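Local coordinates for SAM-dependent methyltransferase (Streptococcus pneumoniae, PDB 3KR9), which probably transfers a methyl group from S-adenosylmethionine to N1 of adenine 22 in tRNA, at residues Ala77-Thr82 / Ala110-Leu115; Ile128-His133 / Leu153-Gly158. All coordinates share one frame; numbering follows the deposited sequence.

In the fold
Following the chain from the N terminus, contact 1 closes first. It brings the loop 77-82, between strands 68-72 and 87-93, against residues 110-115, which lead into strand 114-119; strand 87-93 and helix 95-104 lie in between. Contact 2 opens only after that. It joins the end of helix 123-132 to strand 148-157 and spans the hairpin partner 135-145. The two contacts are therefore in series and neither nest nor cross. They meet in the sheet, where strands 114-119 and 148-157 are antiparallel neighbours. There R114 of contact 1 forms a salt bridge with E156 of contact 2, and L115 pairs through its backbone with V155.

Contact 1 of 2, residues Ala77-Thr82 / Ala110-Leu115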
loop_
_atom_site.group_PDB
_atom_site.type_symbol
_atom_site.label_atom_id
_atom_site.label_comp_id
_atom_site.label_asym_id
_atom_site.label_seq_id
_atom_site.Cartn_x
_atom_site.Cartn_y
_atom_site.Cartn_z
ATOM N N ALA A 77 -2.935 7.920 -14.777
ATOM C CA ALA A 77 -3.664 8.325 -16.017
ATOM C C ALA A 77 -5.197 8.072 -15.957
ATOM O O ALA A 77 -5.942 8.586 -16.763
ATOM C CB ALA A 77 -3.073 7.620 -17.262
ATOM N N ALA A 78 -5.649 7.253 -15.008
ATOM C CA ALA A 78 -7.075 6.946 -14.814
ATOM C C ALA A 78 -7.929 8.076 -14.274
ATOM O O ALA A 78 -9.154 7.943 -14.200
ATOM C CB ALA A 78 -7.198 5.733 -13.859
ATOM N N PHE A 79 -7.305 9.181 -13.850
ATOM C CA PHE A 79 -8.096 10.294 -13.400
ATOM C C PHE A 79 -7.506 11.649 -13.737
ATOM O O PHE A 79 -6.363 11.749 -14.235
ATOM C CB PHE A 79 -8.400 10.194 -11.892
ATOM C CG PHE A 79 -7.316 10.791 -10.984
ATOM C CD1 PHE A 79 -7.651 11.777 -10.043
ATOM C CD2 PHE A 79 -5.984 10.357 -11.059
ATOM C CE1 PHE A 79 -6.705 12.309 -9.194
ATOM C CE2 PHE A 79 -5.015 10.894 -10.173
ATOM C CZ PHE A 79 -5.385 11.869 -9.240
ATOM N N GLU A 80 -8.351 12.664 -13.518
ATOM C CA GLU A 80 -8.082 14.067 -13.829
ATOM C C GLU A 80 -8.679 14.936 -12.706
ATOM O O GLU A 80 -9.544 14.467 -11.968
ATOM C CB GLU A 80 -8.757 14.439 -15.156
ATOM C CG GLU A 80 -8.398 13.532 -16.295
ATOM C CD GLU A 80 -7.001 13.764 -16.802
ATOM O OE1 GLU A 80 -6.309 14.665 -16.269
ATOM O OE2 GLU A 80 -6.596 13.034 -17.742
ATOM N N GLU A 81 -8.226 16.199 -12.595
ATOM C CA GLU A 81 -8.659 17.105 -11.527
ATOM C C GLU A 81 -10.150 17.180 -11.500
ATOM O O GLU A 81 -10.758 17.305 -10.420
ATOM C CB GLU A 81 -8.116 18.535 -11.718
ATOM C CG GLU A 81 -6.598 18.668 -11.591
ATOM C CD GLU A 81 -6.119 18.267 -10.212
ATOM O OE1 GLU A 81 -6.850 18.507 -9.225
ATOM O OE2 GLU A 81 -5.035 17.677 -10.106
ATOM N N THR A 82 -10.746 17.134 -12.694
ATOM C CA THR A 82 -12.170 17.325 -12.821
ATOM C C THR A 82 -12.941 16.174 -12.152
ATOM O O THR A 82 -14.095 16.344 -11.741
ATOM C CB THR A 82 -12.611 17.472 -14.299
ATOM O OG1 THR A 82 -14.021 17.767 -14.343
ATOM C CG2 THR A 82 -12.375 16.183 -15.059
ATOM N N ALA A 110 -2.165 16.900 -5.562
ATOM C CA ALA A 110 -2.299 17.967 -4.545
ATOM C C ALA A 110 -3.739 18.045 -3.965
ATOM O O ALA A 110 -3.921 18.310 -2.780
ATOM C CB ALA A 110 -1.873 19.324 -5.113
ATOM N N ASN A 111 -4.764 17.794 -4.781
ATOM C CA ASN A 111 -6.122 17.964 -4.295
ATOM C C ASN A 111 -6.755 16.624 -3.795
ATOM O O ASN A 111 -7.962 16.525 -3.537
ATOM C CB ASN A 111 -6.974 18.634 -5.381
ATOM C CG ASN A 111 -8.109 19.445 -4.819
ATOM O OD1 ASN A 111 -8.103 19.859 -3.653
ATOM N ND2 ASN A 111 -9.118 19.673 -5.648
ATOM N N VAL A 112 -5.933 15.600 -3.628
ATOM C CA VAL A 112 -6.409 14.327 -3.061
ATOM C C VAL A 112 -6.141 14.378 -1.582
ATOM O O VAL A 112 -5.047 14.753 -1.223
ATOM C CB VAL A 112 -5.673 13.132 -3.763
ATOM C CG1 VAL A 112 -6.044 11.781 -3.138
ATOM C CG2 VAL A 112 -6.015 13.136 -5.278
ATOM N N GLU A 113 -7.126 14.041 -0.713
ATOM C CA GLU A 113 -6.928 14.143 0.739
ATOM C C GLU A 113 -6.030 13.019 1.236
ATOM O O GLU A 113 -5.156 13.202 2.111
ATOM C CB GLU A 113 -8.280 14.055 1.512
ATOM C CG GLU A 113 -9.357 15.046 1.043
ATOM C CD GLU A 113 -10.754 14.696 1.547
ATOM O OE1 GLU A 113 -10.958 13.637 2.172
ATOM O OE2 GLU A 113 -11.678 15.477 1.280
ATOM N N ARG A 114 -6.248 11.835 0.675
ATOM C CA ARG A 114 -5.669 10.666 1.275
ATOM C C ARG A 114 -5.314 9.553 0.235
ATOM O O ARG A 114 -6.040 9.350 -0.742
ATOM C CB ARG A 114 -6.652 10.151 2.341
ATOM C CG ARG A 114 -6.191 8.867 3.025
ATOM C CD ARG A 114 -7.253 8.450 4.087
ATOM N NE ARG A 114 -7.117 9.251 5.310
ATOM C CZ ARG A 114 -7.655 8.887 6.469
ATOM N NH1 ARG A 114 -8.378 7.783 6.512
ATOM N NH2 ARG A 114 -7.500 9.633 7.572
ATOM N N LEU A 115 -4.167 8.916 0.454
ATOM C CA LEU A 115 -3.684 7.800 -0.302
ATOM C C LEU A 115 -3.601 6.649 0.648
ATOM O O LEU A 115 -3.072 6.803 1.739
ATOM C CB LEU A 115 -2.275 8.054 -0.795
ATOM C CG LEU A 115 -1.932 8.942 -1.981
ATOM C CD1 LEU A 115 -2.915 10.039 -2.357
ATOM C CD2 LEU A 115 -0.439 9.427 -1.846
HETATM O O HOH W 1 -9.832 17.572 -8.136
#
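F79 reaches across to V112, and the edge of the contact is completed by E81 and N111. The site lies where the chain enters strands 87-93 and 114-119 of the class I Rossmann-like sheet. Here the loop after strand 68-72 meets the turn that leads into strand 114-119. CE1 of F79 comes within 4.1 Å of CG2 of V112. The methyl approaches the ring obliquely. The phenyl group gets there because CG of F79 sits between its own backbone N and carbonyl carbon (chi1 86°), which swings the ring toward the turn. Both side chains are buried, and both also pack on I88 of strand 87-93, which lies between 17-22 and 114-119 in the sheet. L20 of strand 17-22 also touches F79. The loop is tied further by K108, whose NZ is hydrogen-bonded to F79 O.

The outer part is polar and exposed. The chain of E81 bends at chi2 (-62°), and its OE1 lies 3.8 Å from CB of N111. This is packing, with no direct hydrogen bond between the two residues. Their carboxylate and amide planes are 24° apart. A water sits between the two sides and links them only weakly. It lies an unusually short 2.5 Å from E81 O. On the other side it accepts a weak hydrogen bond from N111, with ND2 3.3 Å from the water oxygen.

Contact 2 of 2, residues Ile128-His133 / Leu153-Gly158; sequences IWLQDH and LVVEAG
The last turn of helix 123-132 lies over strand 148-157, and the backbones come nearest at L130 and V155, whose CA atoms are 8.3 Å apart. D132 N is hydrogen-bonded to I128 O, one turn back. No hydrogen bond crosses between the two segments, and the join is made by apolar side chains alone.

L130 carries it from the helix side. With chi1 at -72° the branch leaves the helix toward the strand, and chi2 of 159° sets one methyl over each branch of V155. The two side chains meet end on, methyls against methyls. CD2 of L130 lies 3.8 Å from CG1 of V155, and CD1 of L130 lies 3.9 Å from CG2 of V155. Each methyl of the leucine thus has a valine methyl close by. L153, two residues earlier on the same side of the strand, adds a looser touch. Its side chain crosses that of L130 at a slant, with CD2 of L153 4.1 Å from CD1 of L130.

This is helix-on-sheet packing in the Rossmann-like methyltransferase fold. Strand 148-157 runs antiparallel between 114-119 and 135-145. It is the reversed seventh strand, set between the fifth and sixth, that marks class I methyltransferases. All three touching side chains are buried. L117 of strand 114-119 packs on both L130 and V155, and V155 also meets L115 and F135.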
loop_
_atom_site.group_PDB
_atom_site.type_symbol
_atom_site.label_atom_id
_atom_site.label_comp_id
_atom_site.label_asym_id
_atom_site.label_seq_id
_atom_site.Cartn_x
_atom_site.Cartn_y
_atom_site.Cartn_z
ATOM N N ILE A 128 10.638 6.246 1.852
ATOM C CA ILE A 128 11.673 7.253 1.422
ATOM C C ILE A 128 11.085 8.110 0.312
ATOM O O ILE A 128 11.123 9.349 0.313
ATOM C CB ILE A 128 12.951 6.500 0.977
ATOM C CG1 ILE A 128 13.618 5.913 2.213
ATOM C CG2 ILE A 128 13.943 7.401 0.081
ATOM C CD1 ILE A 128 14.543 4.757 1.917
ATOM N N TRP A 129 10.482 7.452 -0.636
ATOM C CA TRP A 129 9.853 8.190 -1.728
ATOM C C TRP A 129 8.808 9.158 -1.207
ATOM O O TRP A 129 8.804 10.350 -1.585
ATOM C CB TRP A 129 9.213 7.225 -2.742
ATOM C CG TRP A 129 8.786 8.002 -3.924
ATOM C CD1 TRP A 129 9.533 8.289 -5.024
ATOM C CD2 TRP A 129 7.524 8.661 -4.093
ATOM N NE1 TRP A 129 8.785 9.090 -5.884
ATOM C CE2 TRP A 129 7.571 9.354 -5.313
ATOM C CE3 TRP A 129 6.372 8.769 -3.298
ATOM C CZ2 TRP A 129 6.490 10.103 -5.799
ATOM C CZ3 TRP A 129 5.308 9.538 -3.762
ATOM C CH2 TRP A 129 5.363 10.161 -5.036
ATOM N N LEU A 130 7.918 8.677 -0.332
ATOM C CA LEU A 130 6.837 9.511 0.201
ATOM C C LEU A 130 7.385 10.739 0.879
ATOM O O LEU A 130 6.969 11.882 0.592
ATOM C CB LEU A 130 5.966 8.728 1.222
ATOM C CG LEU A 130 5.075 7.668 0.581
ATOM C CD1 LEU A 130 4.664 6.612 1.605
ATOM C CD2 LEU A 130 3.853 8.331 -0.119
ATOM N N GLN A 131 8.314 10.487 1.780
ATOM C CA GLN A 131 8.926 11.564 2.524
ATOM C C GLN A 131 9.551 12.609 1.582
ATOM O O GLN A 131 9.379 13.802 1.803
ATOM C CB GLN A 131 10.033 11.014 3.420
ATOM C CG GLN A 131 11.022 12.152 3.828
ATOM C CD GLN A 131 11.680 11.861 5.155
ATOM O OE1 GLN A 131 11.242 10.943 5.874
ATOM N NE2 GLN A 131 12.747 12.637 5.505
ATOM N N ASP A 132 10.277 12.148 0.552
ATOM C CA ASP A 132 10.958 13.064 -0.389
ATOM C C ASP A 132 9.992 13.799 -1.310
ATOM O O ASP A 132 10.443 14.617 -2.077
ATOM C CB ASP A 132 11.967 12.293 -1.259
ATOM C CG ASP A 132 13.071 11.681 -0.449
ATOM O OD1 ASP A 132 13.356 12.219 0.637
ATOM O OD2 ASP A 132 13.649 10.647 -0.884
ATOM N N HIS A 133 8.678 13.518 -1.269
ATOM C CA HIS A 133 7.755 14.157 -2.230
ATOM C C HIS A 133 6.635 14.816 -1.513
ATOM O O HIS A 133 5.571 15.017 -2.068
ATOM C CB HIS A 133 7.229 13.156 -3.288
ATOM C CG HIS A 133 8.299 12.698 -4.220
ATOM N ND1 HIS A 133 8.507 13.271 -5.465
ATOM C CD2 HIS A 133 9.285 11.781 -4.055
ATOM C CE1 HIS A 133 9.563 12.708 -6.032
ATOM N NE2 HIS A 133 10.056 11.809 -5.201
ATOM N N LEU A 153 -0.117 1.541 4.295
ATOM C CA LEU A 153 0.334 2.853 4.689
ATOM C C LEU A 153 -0.731 3.860 4.306
ATOM O O LEU A 153 -1.202 3.855 3.157
ATOM C CB LEU A 153 1.613 3.233 3.953
ATOM C CG LEU A 153 2.930 2.629 4.407
ATOM C CD1 LEU A 153 2.846 1.120 4.678
ATOM C CD2 LEU A 153 3.998 2.963 3.311
ATOM N N VAL A 154 -1.111 4.714 5.264
ATOM C CA VAL A 154 -2.098 5.769 4.980
ATOM C C VAL A 154 -1.337 7.097 4.972
ATOM O O VAL A 154 -0.547 7.348 5.855
ATOM C CB VAL A 154 -3.200 5.869 6.058
ATOM C CG1 VAL A 154 -4.320 6.846 5.572
ATOM C CG2 VAL A 154 -3.820 4.460 6.432
ATOM N N VAL A 155 -1.596 7.959 3.999
ATOM C CA VAL A 155 -0.685 9.033 3.709
ATOM C C VAL A 155 -1.512 10.222 3.378
ATOM O O VAL A 155 -2.582 10.098 2.728
ATOM C CB VAL A 155 0.176 8.679 2.440
ATOM C CG1 VAL A 155 1.078 9.859 2.062
ATOM C CG2 VAL A 155 0.971 7.368 2.690
ATOM N N GLU A 156 -1.064 11.387 3.843
ATOM C CA GLU A 156 -1.728 12.618 3.448
ATOM C C GLU A 156 -0.609 13.627 3.196
ATOM O O GLU A 156 0.531 13.341 3.520
ATOM C CB GLU A 156 -2.687 13.072 4.575
ATOM C CG GLU A 156 -3.717 11.957 4.864
ATOM C CD GLU A 156 -4.730 12.304 5.961
ATOM O OE1 GLU A 156 -4.447 13.178 6.801
ATOM O OE2 GLU A 156 -5.823 11.710 5.961
ATOM N N ALA A 157 -0.930 14.758 2.602
ATOM C CA ALA A 157 0.073 15.776 2.236
ATOM C C ALA A 157 0.692 16.338 3.482
ATOM O O ALA A 157 -0.044 16.663 4.426
ATOM C CB ALA A 157 -0.628 16.935 1.424
ATOM N N GLY A 158 2.019 16.478 3.514
ATOM C CA GLY A 158 2.652 17.166 4.654
ATOM C C GLY A 158 4.039 16.640 4.869
ATOM O O GLY A 158 4.412 15.671 4.246
#